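Local structure of Fc fragment of IgE receptor II (Bos taurus, 6PWS) at residues C6-P10 against R130-C134; Y15-Y21 against E51-L56; L40-S46 against W126-R130. The protein is the calcium-dependent C-type carbohydrate-recognition domain of the IgE receptor CD23, binds methyl alpha-mannoside and probably recognises mannose-containing glycans. All blocks are in the same frame, centred on the assembly; numbering follows the deposited sequence. Where two conformers were deposited one is given.

Contact 1. Residues C6-P10 against R130-C134; sequences CNTCP and RLATC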
loop_
_atom_site.group_PDB
_atom_site.type_symbol
_atom_site.label_atom_id
_atom_site.label_comp_id
_atom_site.label_asym_id
_atom_site.label_seq_id
_atom_site.Cartn_x
_atom_site.Cartn_y
_atom_site.Cartn_z
ATOM N N CYS A 6 -13.310 -7.760 -18.092
ATOM C CA CYS A 6 -12.377 -8.590 -17.331
ATOM C C CYS A 6 -12.313 -8.116 -15.879
ATOM O O CYS A 6 -11.570 -7.189 -15.531
ATOM C CB CYS A 6 -10.994 -8.576 -17.987
ATOM S SG CYS A 6 -10.994 -9.248 -19.678
ATOM N N ASN A 7 -13.109 -8.771 -15.031
ATOM C CA ASN A 7 -13.271 -8.373 -13.638
ATOM C C ASN A 7 -13.141 -9.565 -12.693
ATOM O O ASN A 7 -13.688 -9.553 -11.586
ATOM C CB ASN A 7 -14.604 -7.653 -13.423
ATOM C CG ASN A 7 -15.798 -8.573 -13.580
ATOM O OD1 ASN A 7 -15.690 -9.670 -14.123
ATOM N ND2 ASN A 7 -16.950 -8.127 -13.094
ATOM N N THR A 8 -12.405 -10.591 -13.105
ATOM C CA THR A 8 -12.211 -11.774 -12.280
ATOM C C THR A 8 -10.999 -11.592 -11.378
ATOM O O THR A 8 -9.969 -11.049 -11.793
ATOM C CB THR A 8 -12.040 -13.006 -13.169
ATOM O OG1 THR A 8 -13.270 -13.254 -13.857
ATOM C CG2 THR A 8 -11.674 -14.229 -12.348
ATOM N N CYS A 9 -11.139 -12.037 -10.137
ATOM C CA CYS A 9 -10.090 -11.977 -9.136
ATOM C C CYS A 9 -9.929 -13.344 -8.499
ATOM O O CYS A 9 -10.865 -14.154 -8.497
ATOM C CB CYS A 9 -10.454 -10.950 -8.056
ATOM S SG CYS A 9 -10.552 -9.247 -8.655
ATOM N N PRO A 10 -8.756 -13.631 -7.934
ATOM C CA PRO A 10 -8.594 -14.885 -7.195
ATOM C C PRO A 10 -9.528 -14.922 -5.993
ATOM O O PRO A 10 -10.011 -13.895 -5.504
ATOM C CB PRO A 10 -7.120 -14.863 -6.763
ATOM C CG PRO A 10 -6.463 -13.829 -7.622
ATOM C CD PRO A 10 -7.526 -12.818 -7.910
ATOM N N ARG A 130 -3.369 -6.767 -7.796
ATOM C CA ARG A 130 -3.131 -7.515 -9.013
ATOM C C ARG A 130 -4.042 -6.918 -10.074
ATOM O O ARG A 130 -5.053 -6.278 -9.764
ATOM C CB ARG A 130 -3.583 -8.973 -8.887
ATOM C CG ARG A 130 -2.601 -9.906 -8.245
ATOM C CD ARG A 130 -3.223 -11.285 -8.005
ATOM N NE ARG A 130 -3.788 -11.913 -9.203
ATOM C CZ ARG A 130 -3.126 -12.716 -10.040
ATOM N NH1 ARG A 130 -1.844 -12.996 -9.844
ATOM N NH2 ARG A 130 -3.756 -13.245 -11.086
ATOM N N LEU A 131 -3.712 -7.145 -11.338
ATOM C CA LEU A 131 -4.649 -6.823 -12.400
ATOM C C LEU A 131 -5.755 -7.871 -12.439
ATOM O O LEU A 131 -5.514 -9.062 -12.225
ATOM C CB LEU A 131 -3.945 -6.797 -13.753
ATOM C CG LEU A 131 -2.759 -5.841 -13.842
ATOM C CD1 LEU A 131 -2.151 -5.893 -15.239
ATOM C CD2 LEU A 131 -3.159 -4.423 -13.473
ATOM N N ALA A 132 -6.976 -7.428 -12.701
ATOM C CA ALA A 132 -8.066 -8.375 -12.867
ATOM C C ALA A 132 -7.873 -9.154 -14.166
ATOM O O ALA A 132 -7.299 -8.652 -15.139
ATOM C CB ALA A 132 -9.399 -7.638 -12.890
ATOM N N THR A 133 -8.336 -10.399 -14.164
ATOM C CA THR A 133 -8.263 -11.280 -15.319
ATOM C C THR A 133 -9.661 -11.443 -15.908
ATOM O O THR A 133 -10.642 -10.875 -15.414
ATOM C CB THR A 133 -7.647 -12.625 -14.923
ATOM O OG1 THR A 133 -8.441 -13.236 -13.898
ATOM C CG2 THR A 133 -6.225 -12.433 -14.411
ATOM N N CYS A 134 -9.754 -12.232 -16.972
ATOM C CA CYS A 134 -11.003 -12.320 -17.720
ATOM C C CYS A 134 -11.805 -13.576 -17.393
ATOM O O CYS A 134 -11.281 -14.574 -16.895
ATOM C CB CYS A 134 -10.716 -12.235 -19.220
ATOM S SG CYS A 134 -9.683 -10.808 -19.652
ATOM O OXT CYS A 134 -13.016 -13.609 -17.614
HETATM O O HOH W 1 -14.080 -11.543 -15.857
HETATM O O HOH W 2 -7.780 -13.373 -11.275
HETATM O O HOH W 3 -13.623 -15.590 -15.622
#
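Cys6 and Cys134 close the two ends of the modelled domain with a disulfide, set beside a classic beta bulge in which Asn7 and Thr8 both face Thr133. The SG atoms of Cys6 and Cys134 are 2.0 Å apart and the CB-SG-SG-CB torsion is 90°, the relaxed value for such a bond. Next to it the backbones pair at one antiparallel bridge: Thr8 N gives its hydrogen to Thr133 O at 2.9 Å, and Thr133 N returns one to Thr8 O at 3.0 Å. The N-H of Asn7, the other residue of the bulge, is poorly angled for Thr133 O and donates to a water instead. That water also meets Thr8 OG1 at 2.8 Å and, weakly, the C-terminal oxygen OXT of Cys134. A second water runs from Thr8 OG1 to Cys134 O at 2.9 Å, and the hydroxyl is placed for both because it lies beside its own backbone N (chi1 -66°). On Thr133 a third water joins OG1 to Thr8 O. Ala132 turns its CB toward 6-10, 3.4 Å from Cys6 O. Farther along, Pro10 CG rests obliquely against Arg130 NE at 3.7 Å, while the NH1 of that arginine goes to His41 O. An N-terminal hairpin tied by a disulfide, here Cys9 to Cys20, is the mark of long-form C-type lectin domains, and the Cys6-Cys134 link adds a second covalent tie in the same region. With one bridge of backbone pairing between 6-10 and 130-134, the disulfide probably carries much of their hold on each other, and the C-terminal carboxylate, probably charged, is reached by waters on an exposed surface, one of the bonds weak.

Contact 2. Residues Y15-Y21 against E51-L56; sequences YFQKKCY and EEQDFL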
loop_
_atom_site.group_PDB
_atom_site.type_symbol
_atom_site.label_atom_id
_atom_site.label_comp_id
_atom_site.label_asym_id
_atom_site.label_seq_id
_atom_site.Cartn_x
_atom_site.Cartn_y
_atom_site.Cartn_z
ATOM N N TYR A 15 -12.642 -7.081 -6.265
ATOM C CA TYR A 15 -12.522 -6.391 -7.542
ATOM C C TYR A 15 -12.872 -4.905 -7.442
ATOM O O TYR A 15 -13.885 -4.528 -6.840
ATOM C CB TYR A 15 -13.453 -7.045 -8.579
ATOM C CG TYR A 15 -13.456 -6.236 -9.856
ATOM C CD1 TYR A 15 -12.372 -6.284 -10.721
ATOM C CD2 TYR A 15 -14.495 -5.364 -10.160
ATOM C CE1 TYR A 15 -12.329 -5.512 -11.854
ATOM C CE2 TYR A 15 -14.460 -4.584 -11.303
ATOM C CZ TYR A 15 -13.373 -4.669 -12.146
ATOM O OH TYR A 15 -13.296 -3.897 -13.277
ATOM N N PHE A 16 -12.054 -4.061 -8.078
ATOM C CA PHE A 16 -12.404 -2.654 -8.274
ATOM C C PHE A 16 -11.660 -2.123 -9.490
ATOM O O PHE A 16 -10.427 -2.201 -9.542
ATOM C CB PHE A 16 -12.068 -1.801 -7.044
ATOM C CG PHE A 16 -12.394 -0.341 -7.224
ATOM C CD1 PHE A 16 -13.693 0.112 -7.074
ATOM C CD2 PHE A 16 -11.405 0.578 -7.547
ATOM C CE1 PHE A 16 -14.006 1.447 -7.239
ATOM C CE2 PHE A 16 -11.716 1.911 -7.724
ATOM C CZ PHE A 16 -13.016 2.345 -7.564
ATOM N N GLN A 17 -12.406 -1.583 -10.459
ATOM C CA GLN A 17 -11.850 -0.863 -11.607
ATOM C C GLN A 17 -10.567 -1.473 -12.161
ATOM O O GLN A 17 -9.485 -0.874 -12.093
ATOM C CB GLN A 17 -11.674 0.624 -11.280
ATOM C CG GLN A 17 -12.999 1.315 -11.013
ATOM C CD GLN A 17 -12.883 2.819 -10.897
ATOM O OE1 GLN A 17 -11.786 3.384 -10.939
ATOM N NE2 GLN A 17 -14.025 3.482 -10.753
ATOM N N LYS A 18 -10.702 -2.660 -12.747
ATOM C CA LYS A 18 -9.671 -3.349 -13.517
ATOM C C LYS A 18 -8.631 -4.022 -12.636
ATOM O O LYS A 18 -7.703 -4.642 -13.177
ATOM C CB LYS A 18 -8.941 -2.438 -14.514
ATOM C CG LYS A 18 -9.858 -1.565 -15.318
ATOM C CD LYS A 18 -9.085 -0.392 -15.850
ATOM C CE LYS A 18 -9.781 0.214 -17.029
ATOM N NZ LYS A 18 -10.981 1.027 -16.707
ATOM N N LYS A 19 -8.735 -3.911 -11.317
ATOM C CA LYS A 19 -7.750 -4.474 -10.414
ATOM C C LYS A 19 -8.444 -5.311 -9.350
ATOM O O LYS A 19 -9.660 -5.234 -9.148
ATOM C CB LYS A 19 -6.879 -3.367 -9.787
ATOM C CG LYS A 19 -5.929 -2.725 -10.800
ATOM C CD LYS A 19 -5.163 -1.526 -10.238
ATOM C CE LYS A 19 -4.270 -1.909 -9.065
ATOM N NZ LYS A 19 -3.427 -0.759 -8.623
ATOM N N CYS A 20 -7.632 -6.117 -8.678
ATOM C CA CYS A 20 -8.043 -6.960 -7.570
ATOM C C CYS A 20 -7.196 -6.600 -6.363
ATOM O O CYS A 20 -5.995 -6.345 -6.504
ATOM C CB CYS A 20 -7.792 -8.426 -7.913
ATOM S SG CYS A 20 -8.673 -8.981 -9.388
ATOM N N TYR A 21 -7.816 -6.635 -5.182
ATOM C CA TYR A 21 -7.185 -6.166 -3.956
ATOM C C TYR A 21 -7.306 -7.213 -2.863
ATOM O O TYR A 21 -8.351 -7.863 -2.712
ATOM C CB TYR A 21 -7.808 -4.831 -3.508
ATOM C CG TYR A 21 -7.676 -3.748 -4.558
ATOM C CD1 TYR A 21 -8.588 -3.647 -5.596
ATOM C CD2 TYR A 21 -6.627 -2.838 -4.523
ATOM C CE1 TYR A 21 -8.461 -2.668 -6.575
ATOM C CE2 TYR A 21 -6.496 -1.844 -5.491
ATOM C CZ TYR A 21 -7.420 -1.764 -6.512
ATOM O OH TYR A 21 -7.351 -0.790 -7.486
ATOM N N GLU A 51 -10.359 7.851 -7.111
ATOM C CA GLU A 51 -11.373 6.802 -7.025
ATOM C C GLU A 51 -10.782 5.531 -6.423
ATOM O O GLU A 51 -11.415 4.867 -5.586
ATOM C CB GLU A 51 -11.951 6.530 -8.414
ATOM C CG GLU A 51 -12.711 7.707 -9.030
ATOM C CD GLU A 51 -11.832 8.797 -9.659
ATOM O OE1 GLU A 51 -10.615 8.581 -9.869
ATOM O OE2 GLU A 51 -12.383 9.885 -9.948
ATOM N N GLU A 52 -9.563 5.182 -6.833
ATOM C CA GLU A 52 -8.883 4.030 -6.251
ATOM C C GLU A 52 -8.589 4.276 -4.776
ATOM O O GLU A 52 -8.793 3.393 -3.929
ATOM C CB GLU A 52 -7.610 3.743 -7.048
ATOM C CG GLU A 52 -6.853 2.517 -6.585
ATOM C CD GLU A 52 -5.720 2.117 -7.520
ATOM O OE1 GLU A 52 -5.130 3.011 -8.187
ATOM O OE2 GLU A 52 -5.423 0.899 -7.577
ATOM N N GLN A 53 -8.101 5.476 -4.441
ATOM C CA GLN A 53 -7.878 5.784 -3.035
ATOM C C GLN A 53 -9.170 5.679 -2.234
ATOM O O GLN A 53 -9.163 5.170 -1.112
ATOM C CB GLN A 53 -7.267 7.175 -2.875
ATOM C CG GLN A 53 -7.018 7.538 -1.410
ATOM C CD GLN A 53 -5.982 6.637 -0.759
ATOM O OE1 GLN A 53 -4.842 6.566 -1.218
ATOM N NE2 GLN A 53 -6.362 5.962 0.318
ATOM N N ASP A 54 -10.292 6.167 -2.774
ATOM C CA ASP A 54 -11.561 6.118 -2.049
ATOM C C ASP A 54 -11.947 4.673 -1.740
ATOM O O ASP A 54 -12.403 4.362 -0.630
ATOM C CB ASP A 54 -12.635 6.825 -2.892
ATOM C CG ASP A 54 -14.049 6.628 -2.370
ATOM O OD1 ASP A 54 -14.375 7.230 -1.330
ATOM O OD2 ASP A 54 -14.858 5.908 -3.011
ATOM N N PHE A 55 -11.773 3.777 -2.715
ATOM C CA PHE A 55 -12.051 2.360 -2.497
ATOM C C PHE A 55 -11.262 1.844 -1.299
ATOM O O PHE A 55 -11.788 1.125 -0.442
ATOM C CB PHE A 55 -11.714 1.583 -3.782
ATOM C CG PHE A 55 -11.680 0.084 -3.611
ATOM C CD1 PHE A 55 -10.480 -0.563 -3.363
ATOM C CD2 PHE A 55 -12.837 -0.686 -3.686
ATOM C CE1 PHE A 55 -10.431 -1.936 -3.197
ATOM C CE2 PHE A 55 -12.787 -2.062 -3.514
ATOM C CZ PHE A 55 -11.584 -2.684 -3.271
ATOM N N LEU A 56 -9.974 2.199 -1.241
ATOM C CA LEU A 56 -9.083 1.746 -0.173
ATOM C C LEU A 56 -9.399 2.415 1.161
ATOM O O LEU A 56 -9.451 1.742 2.196
ATOM C CB LEU A 56 -7.628 2.004 -0.575
ATOM C CG LEU A 56 -7.158 1.187 -1.785
ATOM C CD1 LEU A 56 -5.806 1.685 -2.247
ATOM C CD2 LEU A 56 -7.118 -0.304 -1.485
HETATM O O HOH W 4 -10.360 6.369 -11.585
HETATM O O HOH W 5 -3.979 1.813 -10.506
#
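Phe16 and Phe55 lie with their rings nearly parallel, 18° apart, but slid so far that they barely overlap; the centroids are 4.7 Å apart. Each ring therefore takes the other's CB on its face: Phe55 CB sits 3.8 Å from the centroid of the Phe16 ring, almost on its normal, and Phe16 CB lies 3.7 Å from that of Phe55. Both rings get there with CG anti to the backbone N, chi1 179° in Phe16 and 168° in Phe55, which sends them past each other in opposite directions. The other face of Phe16 carries the CG of Gln17. Tyr21 completes an aromatic cluster, with Phe55 CE1 over its face at 3.5 Å from Tyr21 CD1, and Leu56 CD2 comes against Tyr21 CD2 from the same side as Phe55. The pairing sets helix 50-59 of the C-type lectin fold against the N-terminal hairpin, whose strands 14-16 and 19-25 are joined by a type I' turn from Phe16 to Lys19. Outside the rings, Glu52 stretches out to bring OE2 to the edge of the Tyr21 ring, near its plane, where Tyr21 OH donates to it at 2.6 Å on the anti side, tilted out of the carboxylate plane. Lys19 NZ comes to Glu52 OE2 on the syn lone pair at 2.8 Å, a salt bridge, and is shared with Asp129 of strand 123-131. The other oxygen, Glu52 OE1, receives His48 N, and a water links it to Lys19 NZ. At the exposed end a further water spans Glu51 OE1 and, weakly, Gln17 OE1.

Contact 3. Residues L40-S46 against W126-R130; sequences LHGRLVS and WVCDR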
loop_
_atom_site.group_PDB
_atom_site.type_symbol
_atom_site.label_atom_id
_atom_site.label_comp_id
_atom_site.label_asym_id
_atom_site.label_seq_id
_atom_site.Cartn_x
_atom_site.Cartn_y
_atom_site.Cartn_z
ATOM N N LEU A 40 1.034 -14.579 -2.500
ATOM C CA LEU A 40 -0.320 -14.612 -3.034
ATOM C C LEU A 40 -0.372 -14.162 -4.488
ATOM O O LEU A 40 -1.464 -13.941 -5.020
ATOM C CB LEU A 40 -1.247 -13.754 -2.169
ATOM C CG LEU A 40 -1.273 -14.128 -0.683
ATOM C CD1 LEU A 40 -2.043 -13.095 0.122
ATOM C CD2 LEU A 40 -1.866 -15.514 -0.494
ATOM N N HIS A 41 0.793 -14.025 -5.124
ATOM C CA HIS A 41 0.955 -13.663 -6.539
ATOM C C HIS A 41 0.415 -12.274 -6.851
ATOM O O HIS A 41 -0.119 -12.006 -7.933
ATOM C CB HIS A 41 0.441 -14.725 -7.503
ATOM C CG HIS A 41 1.373 -15.884 -7.641
ATOM N ND1 HIS A 41 0.954 -17.183 -7.485
ATOM C CD2 HIS A 41 2.705 -15.945 -7.890
ATOM C CE1 HIS A 41 1.983 -17.999 -7.639
ATOM N NE2 HIS A 41 3.058 -17.272 -7.885
ATOM N N GLY A 42 0.627 -11.359 -5.911
ATOM C CA GLY A 42 0.404 -9.945 -6.126
ATOM C C GLY A 42 1.583 -9.135 -5.625
ATOM O O GLY A 42 2.663 -9.680 -5.374
ATOM N N ARG A 43 1.378 -7.825 -5.475
ATOM C CA ARG A 43 2.378 -6.937 -4.902
ATOM C C ARG A 43 1.663 -5.971 -3.966
ATOM O O ARG A 43 0.467 -5.715 -4.110
ATOM C CB ARG A 43 3.116 -6.112 -5.971
ATOM C CG ARG A 43 3.893 -6.910 -7.018
ATOM C CD ARG A 43 4.907 -6.014 -7.702
ATOM N NE ARG A 43 5.616 -6.651 -8.806
ATOM C CZ ARG A 43 5.215 -6.638 -10.074
ATOM N NH1 ARG A 43 4.091 -6.023 -10.429
ATOM N NH2 ARG A 43 5.952 -7.248 -10.989
ATOM N N LEU A 44 2.398 -5.387 -3.022
ATOM C CA LEU A 44 1.824 -4.313 -2.217
ATOM C C LEU A 44 1.224 -3.256 -3.142
ATOM O O LEU A 44 1.786 -2.924 -4.196
ATOM C CB LEU A 44 2.896 -3.704 -1.311
ATOM C CG LEU A 44 3.249 -4.519 -0.058
ATOM C CD1 LEU A 44 4.554 -3.994 0.546
ATOM C CD2 LEU A 44 2.119 -4.449 0.964
ATOM N N VAL A 45 0.080 -2.709 -2.708
ATOM C CA VAL A 45 -0.792 -1.923 -3.578
ATOM C C VAL A 45 -0.139 -0.635 -4.062
ATOM O O VAL A 45 0.553 0.077 -3.317
ATOM C CB VAL A 45 -2.129 -1.635 -2.853
ATOM C CG1 VAL A 45 -1.933 -0.755 -1.610
ATOM C CG2 VAL A 45 -3.168 -1.008 -3.772
ATOM N N SER A 46 -0.436 -0.300 -5.322
ATOM C CA SER A 46 -0.048 0.965 -5.928
ATOM C C SER A 46 -1.304 1.771 -6.260
ATOM O O SER A 46 -2.290 1.211 -6.740
ATOM C CB SER A 46 0.752 0.722 -7.212
ATOM O OG SER A 46 1.908 -0.074 -6.993
ATOM N N TRP A 126 -2.083 -4.836 5.673
ATOM C CA TRP A 126 -1.250 -4.645 4.489
ATOM C C TRP A 126 -2.165 -4.930 3.307
ATOM O O TRP A 126 -3.071 -5.762 3.428
ATOM C CB TRP A 126 0.028 -5.530 4.526
ATOM C CG TRP A 126 -0.173 -6.885 5.197
ATOM C CD1 TRP A 126 -0.142 -7.149 6.548
ATOM C CD2 TRP A 126 -0.475 -8.132 4.555
ATOM N NE1 TRP A 126 -0.433 -8.469 6.776
ATOM C CE2 TRP A 126 -0.625 -9.094 5.570
ATOM C CE3 TRP A 126 -0.622 -8.529 3.217
ATOM C CZ2 TRP A 126 -0.925 -10.418 5.295
ATOM C CZ3 TRP A 126 -0.919 -9.846 2.949
ATOM C CH2 TRP A 126 -1.063 -10.776 3.980
ATOM N N VAL A 127 -1.995 -4.200 2.208
ATOM C CA VAL A 127 -2.901 -4.320 1.071
ATOM C C VAL A 127 -2.088 -4.677 -0.162
ATOM O O VAL A 127 -1.088 -4.016 -0.454
ATOM C CB VAL A 127 -3.700 -3.022 0.835
ATOM C CG1 VAL A 127 -4.676 -3.205 -0.309
ATOM C CG2 VAL A 127 -4.421 -2.584 2.115
ATOM N N CYS A 128 -2.530 -5.710 -0.886
ATOM C CA CYS A 128 -1.919 -6.124 -2.135
ATOM C C CYS A 128 -2.846 -5.808 -3.301
ATOM O O CYS A 128 -4.071 -5.721 -3.138
ATOM C CB CYS A 128 -1.663 -7.640 -2.184
ATOM S SG CYS A 128 -1.044 -8.412 -0.673
ATOM N N ASP A 129 -2.267 -5.726 -4.499
ATOM C CA ASP A 129 -3.068 -5.659 -5.712
ATOM C C ASP A 129 -2.513 -6.578 -6.794
ATOM O O ASP A 129 -1.401 -7.121 -6.706
ATOM C CB ASP A 129 -3.318 -4.215 -6.209
ATOM C CG ASP A 129 -2.079 -3.499 -6.748
ATOM O OD1 ASP A 129 -1.130 -4.168 -7.185
ATOM O OD2 ASP A 129 -2.096 -2.240 -6.734
ATOM N N ARG A 130 -3.369 -6.767 -7.796
ATOM C CA ARG A 130 -3.131 -7.515 -9.013
ATOM C C ARG A 130 -4.042 -6.918 -10.074
ATOM O O ARG A 130 -5.053 -6.278 -9.764
ATOM C CB ARG A 130 -3.583 -8.973 -8.887
ATOM C CG ARG A 130 -2.601 -9.906 -8.245
ATOM C CD ARG A 130 -3.223 -11.285 -8.005
ATOM N NE ARG A 130 -3.788 -11.913 -9.203
ATOM C CZ ARG A 130 -3.126 -12.716 -10.040
ATOM N NH1 ARG A 130 -1.844 -12.996 -9.844
ATOM N NH2 ARG A 130 -3.756 -13.245 -11.086
HETATM O O HOH W 6 1.249 -2.799 -6.913
#
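Asp129 reaches across from strand 123-131 to the segment that follows strand 43-44, and its carboxylate oxygens both bind there. Its CB lies 4.0 Å from Val45 CG2. With CG placed between the backbone N and the carbonyl carbon (chi1 69°), the carboxylate turns over Val45, CG coming 3.8 Å from Val45 CA. At the tip, OD2 takes the hydrogen of Ser46 N at 2.9 Å along a nearly straight bond (172°), though the donor stands above the carboxylate plane. The same oxygen is salt-bridged to Lys19, which probably keeps this buried group ionised. OD1 receives a hydrogen from a water that also donates to Leu44 O and accepts from Ser46 OG; that hydroxyl is met from elsewhere by Asp82 N. The backbone beneath is an antiparallel hydrogen-bonded pair, Arg43 with Asp129: Asp129 N meets Arg43 O at 2.8 Å, and Arg43 N is bound to Asp129 O. Two residues on, past the non-hydrogen-bonded pair Leu44-Cys128, Val45 N donates to Val127 O at 2.9 Å, and the two valines lie side by side, Val45 CG1 3.8 Å from Val127 CB. At the start of the segment His41 has positive phi and ends helix 30-39 in a Schellman motif. Its carbonyl oxygen then accepts from Arg130 NH1 at 2.8 Å, lying in the guanidinium plane. Cys128, disulfide-bonded to Cys37, pins this strand to helix 30-39, a bond common to C-type lectin domains. Strand 123-131 thus has 43-44 paired to it along with 19-25 and 65-67, while Trp126 packs on Ala33 and Ala36 of helix 30-39 and Leu44 on Trp30.

From the N terminus, residues 6-10 meet the last residues, 130-134, so contact 1 closes a loop that holds nearly the whole domain. Contact 2 nests inside that loop, joining the hairpin at 15-21 to helix 50-59. Contact 3 opens between those two segments, at 40-46, and closes on 126-130, so it crosses contact 2. It ends on the same strand as contact 1, and the two share Arg130. That strand, 123-131, ties the set together: Arg130 O faces Cys20 N of the hairpin, and Asp129 shares Lys19 with Glu52 of contact 2. The disulfide from Cys9 to Cys20 is a separate, covalent tie between contacts 1 and 2.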